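Local coordinates for FACT complex subunit SPT16 (Ashbya gossypii, PDB 6A8M), which probably acts, as part of the FACT complex, as a histone chaperone that destabilizes and restores nucleosomes during transcription, and takes part in DNA replication and repair, at residues Lys363-Ser367 with Phe378-Asn382; Tyr46-Ile51 with Gly370-Arg374; Leu16-Arg20 with Leu96-Ile102. The contacts are given in a common frame with arbitrary orientation. Numbering follows the deposited sequence.

Contact 1 of 3, residues Lys363-Ser367 with Phe378-Asn382; sequences KNVGS and FVLNN
In the M24 peptidase-like domain, Lys-363 to Ser-367 and Phe-378 to Asn-382 form a short, irregular antiparallel beta hairpin. The strand axes approach to 4.6 Å at 166°. Ser-367 and Val-379 are a non-hydrogen-bonded pair, CA to CA 4.3 Å. Two backbone bonds hold it: Val-365 N to Leu-380 O and Leu-380 N to Gly-366 O, both 2.8 Å. Backbone N and O of Leu-380, the centre of an inverse gamma turn, are thus both satisfied. Gly-366 has phi 121°, psi -156°, where a side chain would clash with the preceding carbonyl O; its N donates to Asn-364 OD1 at 2.9 Å. This is an Asx turn (Asn-364 chi1 p), and the OD1 also accepts from Arg-374. A water joins Lys-363 O (2.7 Å) to Asn-382 N (2.9 Å). Asn-381 OD1 is taken by Asn-384 N. Strand 379-381 is outermost in this chain; 364-368 lies between it and strand 394-405, bonded to the latter through Val-365 and Ser-367. Helix 339-353 lies against Val-365 and Phe-378.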
loop_
_atom_site.group_PDB
_atom_site.type_symbol
_atom_site.label_atom_id
_atom_site.label_comp_id
_atom_site.label_asym_id
_atom_site.label_seq_id
_atom_site.Cartn_x
_atom_site.Cartn_y
_atom_site.Cartn_z
ATOM N N LYS A 363 18.318 3.353 4.253
ATOM C CA LYS A 363 18.810 3.102 2.900
ATOM C C LYS A 363 17.732 3.278 1.822
ATOM O O LYS A 363 17.940 2.906 0.656
ATOM C CB LYS A 363 19.438 1.706 2.835
ATOM C CG LYS A 363 20.697 1.582 3.697
ATOM C CD LYS A 363 21.774 2.576 3.216
ATOM C CE LYS A 363 23.141 2.373 3.918
ATOM N NZ LYS A 363 24.093 3.467 3.540
ATOM N N ASN A 364 16.578 3.818 2.190
ATOM C CA ASN A 364 15.581 4.212 1.205
ATOM C C ASN A 364 14.801 5.370 1.796
ATOM O O ASN A 364 14.818 5.588 3.013
ATOM C CB ASN A 364 14.646 3.044 0.858
ATOM C CG ASN A 364 13.747 2.654 2.029
ATOM O OD1 ASN A 364 12.661 3.200 2.204
ATOM N ND2 ASN A 364 14.213 1.718 2.846
ATOM N N VAL A 365 14.100 6.118 0.940
ATOM C CA VAL A 365 13.246 7.183 1.466
ATOM C C VAL A 365 11.776 6.906 1.164
ATOM O O VAL A 365 10.968 7.828 1.053
ATOM C CB VAL A 365 13.683 8.579 0.965
ATOM C CG1 VAL A 365 15.062 8.926 1.567
ATOM C CG2 VAL A 365 13.701 8.695 -0.568
ATOM N N GLY A 366 11.407 5.636 1.127
ATOM C CA GLY A 366 10.002 5.303 1.053
ATOM C C GLY A 366 9.674 4.497 -0.178
ATOM O O GLY A 366 10.543 3.817 -0.746
ATOM N N SER A 367 8.421 4.545 -0.608
ATOM C CA SER A 367 8.039 3.762 -1.774
ATOM C C SER A 367 6.788 4.346 -2.404
ATOM O O SER A 367 6.090 5.169 -1.813
ATOM C CB SER A 367 7.777 2.306 -1.398
ATOM O OG SER A 367 6.516 2.180 -0.768
ATOM N N PHE A 378 9.077 -0.449 -6.417
ATOM C CA PHE A 378 9.281 0.992 -6.590
ATOM C C PHE A 378 9.649 1.566 -5.224
ATOM O O PHE A 378 8.973 2.426 -4.679
ATOM C CB PHE A 378 8.032 1.632 -7.198
ATOM C CG PHE A 378 8.269 2.947 -7.912
ATOM C CD1 PHE A 378 9.126 3.915 -7.396
ATOM C CD2 PHE A 378 7.591 3.229 -9.088
ATOM C CE1 PHE A 378 9.325 5.143 -8.055
ATOM C CE2 PHE A 378 7.785 4.435 -9.764
ATOM C CZ PHE A 378 8.654 5.395 -9.261
ATOM N N VAL A 379 10.740 1.037 -4.635
ATOM C CA VAL A 379 11.318 1.570 -3.408
ATOM C C VAL A 379 12.282 2.686 -3.772
ATOM O O VAL A 379 13.030 2.583 -4.757
ATOM C CB VAL A 379 12.019 0.459 -2.602
ATOM C CG1 VAL A 379 12.738 1.030 -1.418
ATOM C CG2 VAL A 379 10.980 -0.574 -2.094
ATOM N N LEU A 380 12.280 3.762 -2.974
ATOM C CA LEU A 380 13.112 4.923 -3.274
ATOM C C LEU A 380 14.491 4.704 -2.664
ATOM O O LEU A 380 14.833 5.237 -1.609
ATOM C CB LEU A 380 12.448 6.197 -2.764
ATOM C CG LEU A 380 11.047 6.451 -3.334
ATOM C CD1 LEU A 380 10.422 7.721 -2.726
ATOM C CD2 LEU A 380 11.106 6.564 -4.854
ATOM N N ASN A 381 15.294 3.877 -3.347
ATOM C CA ASN A 381 16.638 3.544 -2.898
ATOM C C ASN A 381 17.615 3.707 -4.057
ATOM O O ASN A 381 17.221 4.008 -5.195
ATOM C CB ASN A 381 16.672 2.122 -2.326
ATOM C CG ASN A 381 16.275 1.065 -3.344
ATOM O OD1 ASN A 381 16.421 1.244 -4.552
ATOM N ND2 ASN A 381 15.793 -0.070 -2.850
ATOM N N ASN A 382 18.904 3.472 -3.776
ATOM C CA ASN A 382 19.939 3.650 -4.795
ATOM C C ASN A 382 19.883 2.578 -5.880
ATOM O O ASN A 382 20.385 2.796 -6.995
ATOM C CB ASN A 382 21.330 3.669 -4.130
ATOM C CG ASN A 382 22.478 3.547 -5.141
ATOM O OD1 ASN A 382 22.890 2.436 -5.496
ATOM N ND2 ASN A 382 23.008 4.686 -5.595
HETATM O O HOH W 1 19.907 2.675 -1.143
#

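Contact 2 of 3, residues Tyr46-Ile51 with Gly370-Arg374; sequences YQKTTI and GLEFR
A loop of the M24 peptidase-like domain meets the start of helix 48-57 in the N-terminal lobe. Gln-47 is at the N-cap position, and Ile-51 N bonds to Gln-47 O at 2.9 Å, the first turn of the helix. Residues 370-374 form no regular helix or strand. The nearest CA pairs are Tyr-46 with Glu-372, 5.5 Å, and Ile-51 with Leu-371, 6.1 Å. Gly-370 has phi 180°, psi -121°; its N donates to Glu-372 O at 3.0 Å, which bends the loop back on itself. Leu-371 points toward the helix, and its CB lies 3.8 Å from Ile-51 CG2. Both side chains have chi1 m and chi2 t. The carbonyl Leu-371 O sits at the edge of the Tyr-46 ring, 3.4 Å from CD1. The Glu-372 side chain is extended, with chi1 and chi2 both t. Its CB touches Ile-51 CD1 at 3.6 Å. Its OE1 comes within 3.4 Å of Lys-48 CE but stays 4.5 Å from Lys-48 NZ, too far for a salt bridge. Phe-373 places its CB over the Tyr-46 ring, 4.1 Å from the centroid and 23° off the normal, a CH-pi contact. Tyr-46 has chi1 m. The Phe-373 ring leads away from the helix and meets Tyr-258. Arg-374 turns off to Asn-364. Tyr-46 OH bonds to Ala-257 O of the peptidase-like domain. No hydrogen bond joins the two segments. Between them the contact therefore rests on apolar and CH-pi contacts, with one loose pairing of opposite charges; the Tyr-46 hydrogen bond adds a polar tie between the domains.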
loop_
_atom_site.group_PDB
_atom_site.type_symbol
_atom_site.label_atom_id
_atom_site.label_comp_id
_atom_site.label_asym_id
_atom_site.label_seq_id
_atom_site.Cartn_x
_atom_site.Cartn_y
_atom_site.Cartn_z
ATOM N N TYR A 46 -2.228 -7.712 1.171
ATOM C CA TYR A 46 -1.503 -7.087 0.070
ATOM C C TYR A 46 -0.943 -8.102 -0.919
ATOM O O TYR A 46 0.025 -7.790 -1.629
ATOM C CB TYR A 46 -0.376 -6.195 0.609
ATOM C CG TYR A 46 -0.899 -5.140 1.580
ATOM C CD1 TYR A 46 -1.866 -4.231 1.184
ATOM C CD2 TYR A 46 -0.455 -5.094 2.893
ATOM C CE1 TYR A 46 -2.376 -3.273 2.074
ATOM C CE2 TYR A 46 -0.944 -4.141 3.776
ATOM C CZ TYR A 46 -1.894 -3.248 3.370
ATOM O OH TYR A 46 -2.362 -2.322 4.268
ATOM N N GLN A 47 -1.518 -9.301 -0.990
ATOM C CA GLN A 47 -1.120 -10.240 -2.037
ATOM C C GLN A 47 -1.560 -9.705 -3.399
ATOM O O GLN A 47 -2.556 -8.985 -3.522
ATOM C CB GLN A 47 -1.711 -11.629 -1.790
ATOM C CG GLN A 47 -1.206 -12.281 -0.481
ATOM C CD GLN A 47 -1.393 -13.777 -0.440
ATOM O OE1 GLN A 47 -0.452 -14.524 -0.695
ATOM N NE2 GLN A 47 -2.605 -14.228 -0.112
ATOM N N LYS A 48 -0.788 -10.047 -4.434
ATOM C CA LYS A 48 -1.015 -9.409 -5.725
ATOM C C LYS A 48 -2.403 -9.711 -6.256
ATOM O O LYS A 48 -3.037 -8.854 -6.885
ATOM C CB LYS A 48 0.048 -9.847 -6.727
ATOM C CG LYS A 48 1.450 -9.507 -6.282
ATOM C CD LYS A 48 1.654 -8.017 -6.142
ATOM C CE LYS A 48 3.018 -7.727 -5.461
ATOM N NZ LYS A 48 4.161 -8.429 -6.122
ATOM N N THR A 49 -2.895 -10.925 -6.023
ATOM C CA THR A 49 -4.204 -11.274 -6.565
ATOM C C THR A 49 -5.307 -10.512 -5.855
ATOM O O THR A 49 -6.258 -10.041 -6.497
ATOM C CB THR A 49 -4.431 -12.780 -6.466
ATOM O OG1 THR A 49 -3.391 -13.442 -7.191
ATOM C CG2 THR A 49 -5.758 -13.141 -7.069
ATOM N N THR A 50 -5.175 -10.347 -4.538
ATOM C CA THR A 50 -6.127 -9.525 -3.794
ATOM C C THR A 50 -6.072 -8.078 -4.242
ATOM O O THR A 50 -7.112 -7.434 -4.412
ATOM C CB THR A 50 -5.847 -9.631 -2.292
ATOM O OG1 THR A 50 -6.006 -10.987 -1.879
ATOM C CG2 THR A 50 -6.802 -8.708 -1.485
ATOM N N ILE A 51 -4.863 -7.540 -4.436
ATOM C CA ILE A 51 -4.746 -6.179 -4.953
ATOM C C ILE A 51 -5.443 -6.079 -6.304
ATOM O O ILE A 51 -6.215 -5.150 -6.554
ATOM C CB ILE A 51 -3.267 -5.764 -5.038
ATOM C CG1 ILE A 51 -2.653 -5.704 -3.644
ATOM C CG2 ILE A 51 -3.121 -4.405 -5.718
ATOM C CD1 ILE A 51 -1.128 -5.577 -3.677
ATOM N N GLY A 370 -0.328 2.644 -2.503
ATOM C CA GLY A 370 -1.673 2.701 -3.069
ATOM C C GLY A 370 -2.521 1.593 -2.482
ATOM O O GLY A 370 -2.673 1.514 -1.257
ATOM N N LEU A 371 -3.053 0.713 -3.343
ATOM C CA LEU A 371 -3.696 -0.502 -2.847
ATOM C C LEU A 371 -2.705 -1.387 -2.110
ATOM O O LEU A 371 -3.087 -2.102 -1.174
ATOM C CB LEU A 371 -4.331 -1.266 -4.014
ATOM C CG LEU A 371 -5.500 -0.558 -4.708
ATOM C CD1 LEU A 371 -5.893 -1.239 -6.018
ATOM C CD2 LEU A 371 -6.716 -0.536 -3.764
ATOM N N GLU A 372 -1.439 -1.364 -2.521
ATOM C CA GLU A 372 -0.356 -2.023 -1.799
ATOM C C GLU A 372 0.304 -0.989 -0.898
ATOM O O GLU A 372 0.650 0.105 -1.362
ATOM C CB GLU A 372 0.662 -2.605 -2.779
ATOM C CG GLU A 372 1.687 -3.547 -2.187
ATOM C CD GLU A 372 2.434 -4.305 -3.278
ATOM O OE1 GLU A 372 3.023 -5.352 -2.982
ATOM O OE2 GLU A 372 2.422 -3.847 -4.435
ATOM N N PHE A 373 0.468 -1.321 0.384
ATOM C CA PHE A 373 1.059 -0.355 1.308
ATOM C C PHE A 373 2.484 0.001 0.907
ATOM O O PHE A 373 2.862 1.187 0.898
ATOM C CB PHE A 373 1.055 -0.869 2.750
ATOM C CG PHE A 373 1.646 0.111 3.688
ATOM C CD1 PHE A 373 0.941 1.259 4.012
ATOM C CD2 PHE A 373 2.938 -0.056 4.196
ATOM C CE1 PHE A 373 1.484 2.215 4.846
ATOM C CE2 PHE A 373 3.480 0.910 5.028
ATOM C CZ PHE A 373 2.750 2.042 5.348
ATOM N N ARG A 374 3.281 -1.001 0.549
ATOM C CA ARG A 374 4.659 -0.795 0.107
ATOM C C ARG A 374 4.886 -1.578 -1.178
ATOM O O ARG A 374 4.862 -2.816 -1.179
ATOM C CB ARG A 374 5.660 -1.215 1.186
ATOM C CG ARG A 374 7.128 -0.923 0.790
ATOM C CD ARG A 374 8.080 -1.456 1.835
ATOM N NE ARG A 374 9.464 -1.027 1.582
ATOM C CZ ARG A 374 9.954 0.163 1.939
ATOM N NH1 ARG A 374 9.185 1.056 2.550
ATOM N NH2 ARG A 374 11.231 0.461 1.667
#

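Contact 3 of 3, residues Leu16-Arg20 with Leu96-Ile102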
loop_
_atom_site.group_PDB
_atom_site.type_symbol
_atom_site.label_atom_id
_atom_site.label_comp_id
_atom_site.label_asym_id
_atom_site.label_seq_id
_atom_site.Cartn_x
_atom_site.Cartn_y
_atom_site.Cartn_z
ATOM N N LEU A 16 -9.421 -3.327 -16.681
ATOM C CA LEU A 16 -9.271 -4.632 -17.321
ATOM C C LEU A 16 -8.701 -4.497 -18.724
ATOM O O LEU A 16 -7.815 -5.265 -19.112
ATOM C CB LEU A 16 -10.606 -5.370 -17.366
ATOM C CG LEU A 16 -10.498 -6.773 -17.981
ATOM C CD1 LEU A 16 -9.503 -7.614 -17.170
ATOM C CD2 LEU A 16 -11.854 -7.467 -18.031
ATOM N N LEU A 17 -9.176 -3.510 -19.497
ATOM C CA LEU A 17 -8.627 -3.309 -20.835
ATOM C C LEU A 17 -7.186 -2.811 -20.776
ATOM O O LEU A 17 -6.358 -3.218 -21.598
ATOM C CB LEU A 17 -9.503 -2.344 -21.631
ATOM C CG LEU A 17 -10.879 -2.904 -22.000
ATOM C CD1 LEU A 17 -11.605 -1.928 -22.897
ATOM C CD2 LEU A 17 -10.737 -4.252 -22.678
ATOM N N ALA A 18 -6.853 -1.966 -19.793
ATOM C CA ALA A 18 -5.450 -1.574 -19.618
ATOM C C ALA A 18 -4.566 -2.781 -19.349
ATOM O O ALA A 18 -3.462 -2.887 -19.896
ATOM C CB ALA A 18 -5.308 -0.554 -18.491
ATOM N N LEU A 19 -5.052 -3.722 -18.530
ATOM C CA LEU A 19 -4.305 -4.947 -18.248
ATOM C C LEU A 19 -4.139 -5.799 -19.498
ATOM O O LEU A 19 -3.053 -6.327 -19.766
ATOM C CB LEU A 19 -5.028 -5.737 -17.154
ATOM C CG LEU A 19 -4.477 -7.105 -16.766
ATOM C CD1 LEU A 19 -3.062 -7.013 -16.197
ATOM C CD2 LEU A 19 -5.421 -7.731 -15.749
ATOM N N ARG A 20 -5.216 -5.955 -20.268
ATOM C CA ARG A 20 -5.136 -6.648 -21.549
ATOM C C ARG A 20 -4.089 -6.005 -22.448
ATOM O O ARG A 20 -3.244 -6.693 -23.030
ATOM C CB ARG A 20 -6.510 -6.623 -22.225
ATOM C CG ARG A 20 -6.641 -7.500 -23.451
ATOM C CD ARG A 20 -6.267 -6.776 -24.710
ATOM N NE ARG A 20 -7.116 -5.614 -24.935
ATOM C CZ ARG A 20 -8.001 -5.516 -25.924
ATOM N NH1 ARG A 20 -8.154 -6.520 -26.784
ATOM N NH2 ARG A 20 -8.727 -4.412 -26.057
ATOM N N LEU A 96 -17.836 -4.348 -26.904
ATOM C CA LEU A 96 -16.563 -4.879 -27.391
ATOM C C LEU A 96 -16.752 -6.173 -28.165
ATOM O O LEU A 96 -15.905 -7.068 -28.115
ATOM C CB LEU A 96 -15.604 -5.077 -26.222
ATOM C CG LEU A 96 -15.436 -3.823 -25.361
ATOM C CD1 LEU A 96 -14.608 -4.098 -24.117
ATOM C CD2 LEU A 96 -14.823 -2.704 -26.190
ATOM N N GLU A 97 -17.851 -6.273 -28.918
ATOM C CA GLU A 97 -18.257 -7.550 -29.500
ATOM C C GLU A 97 -17.199 -8.128 -30.432
ATOM O O GLU A 97 -17.055 -9.352 -30.517
ATOM C CB GLU A 97 -19.586 -7.382 -30.242
ATOM C CG GLU A 97 -20.575 -8.526 -30.047
ATOM C CD GLU A 97 -21.949 -8.211 -30.625
ATOM O OE1 GLU A 97 -22.014 -7.525 -31.667
ATOM O OE2 GLU A 97 -22.963 -8.640 -30.028
ATOM N N ASN A 98 -16.449 -7.283 -31.136
ATOM C CA ASN A 98 -15.457 -7.762 -32.092
ATOM C C ASN A 98 -14.024 -7.525 -31.613
ATOM O O ASN A 98 -13.105 -7.392 -32.423
ATOM C CB ASN A 98 -15.682 -7.114 -33.457
ATOM N N THR A 99 -13.809 -7.481 -30.302
ATOM C CA THR A 99 -12.475 -7.200 -29.785
ATOM C C THR A 99 -12.172 -8.002 -28.525
ATOM O O THR A 99 -11.080 -8.562 -28.387
ATOM C CB THR A 99 -12.313 -5.708 -29.487
ATOM O OG1 THR A 99 -13.477 -5.223 -28.805
ATOM C CG2 THR A 99 -12.109 -4.901 -30.767
ATOM N N PHE A 100 -13.133 -8.077 -27.609
ATOM C CA PHE A 100 -12.849 -8.570 -26.270
ATOM C C PHE A 100 -14.132 -9.120 -25.669
ATOM O O PHE A 100 -15.140 -8.408 -25.603
ATOM C CB PHE A 100 -12.286 -7.442 -25.406
ATOM C CG PHE A 100 -11.697 -7.893 -24.114
ATOM C CD1 PHE A 100 -10.431 -8.452 -24.074
ATOM C CD2 PHE A 100 -12.386 -7.725 -22.928
ATOM C CE1 PHE A 100 -9.873 -8.849 -22.888
ATOM C CE2 PHE A 100 -11.825 -8.129 -21.725
ATOM C CZ PHE A 100 -10.564 -8.685 -21.707
ATOM N N LYS A 101 -14.094 -10.369 -25.216
ATOM C CA LYS A 101 -15.289 -11.046 -24.726
ATOM C C LYS A 101 -15.012 -11.613 -23.344
ATOM O O LYS A 101 -14.119 -12.452 -23.184
ATOM C CB LYS A 101 -15.709 -12.159 -25.685
ATOM C CG LYS A 101 -16.993 -12.862 -25.297
ATOM C CD LYS A 101 -17.160 -14.154 -26.081
ATOM C CE LYS A 101 -18.539 -14.726 -25.854
ATOM N NZ LYS A 101 -18.960 -14.513 -24.438
ATOM N N ILE A 102 -15.785 -11.174 -22.357
ATOM C CA ILE A 102 -15.687 -11.703 -20.997
ATOM C C ILE A 102 -16.677 -12.845 -20.862
ATOM O O ILE A 102 -17.855 -12.692 -21.197
ATOM C CB ILE A 102 -15.985 -10.613 -19.958
ATOM C CG1 ILE A 102 -15.003 -9.449 -20.072
ATOM C CG2 ILE A 102 -15.981 -11.193 -18.532
ATOM C CD1 ILE A 102 -15.442 -8.238 -19.242
#
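This is an apolar contact between a helix and the turn leading into an edge strand, in the N-terminal lobe. Helix 9-22 packs against the turn between helix 79-95 and strand 101-106, and against Ile-102 of that strand. Phe-100 is the central residue. Leu-17 CD2 lies over its ring face, 4.1 Å from the centroid, a CH-pi contact. Leu-16 CD2 meets the ring edge at CE2, 3.8 Å away, and touches Ile-102 CD1 at 3.9 Å. Arg-20 CG is 3.5 Å from Phe-100 CE1, and Phe-100 CD1 lies over one face of the guanidinium. Arg-20 NH1 bonds to Lys-70 O. Leu-17 CD1 reaches Leu-96 CD1 at 3.9 Å. Within the turn, Leu-96 O accepts from Thr-99 N (3.1 Å), Phe-100 N (3.0 Å) and Thr-99 OG1 (3.1 Å). Phe-100 and Ile-102 point toward the helix, while Lys-101 pairs by its backbone with Glu-71 and Cys-73. Helix 9-22 thus packs at the edge of the lobe's mixed sheet, in a family of the AMP_N-like clan.

Overall arrangement
Along the chain, contact 3 closes first, within the N-terminal lobe. Contact 2 opens inside it at residues 46-51 and closes far later at 370-374, so the two cross. Contact 1 lies wholly in the M24 peptidase-like domain. Residues 370-374 are part of the loop that joins its two strands, so contacts 1 and 2 also cross. They touch through Arg-374, whose side chain also packs on Ser-367 and Val-379. Their centres are 18 Å apart. Contacts 2 and 3 are 24 Å apart between centres, and contacts 1 and 3 are 35 Å apart. Contact 2 thus joins the two domains, while contact 1 lies within a sheet of the peptidase-like domain and contact 3 packs a helix at the edge of the lobe's sheet.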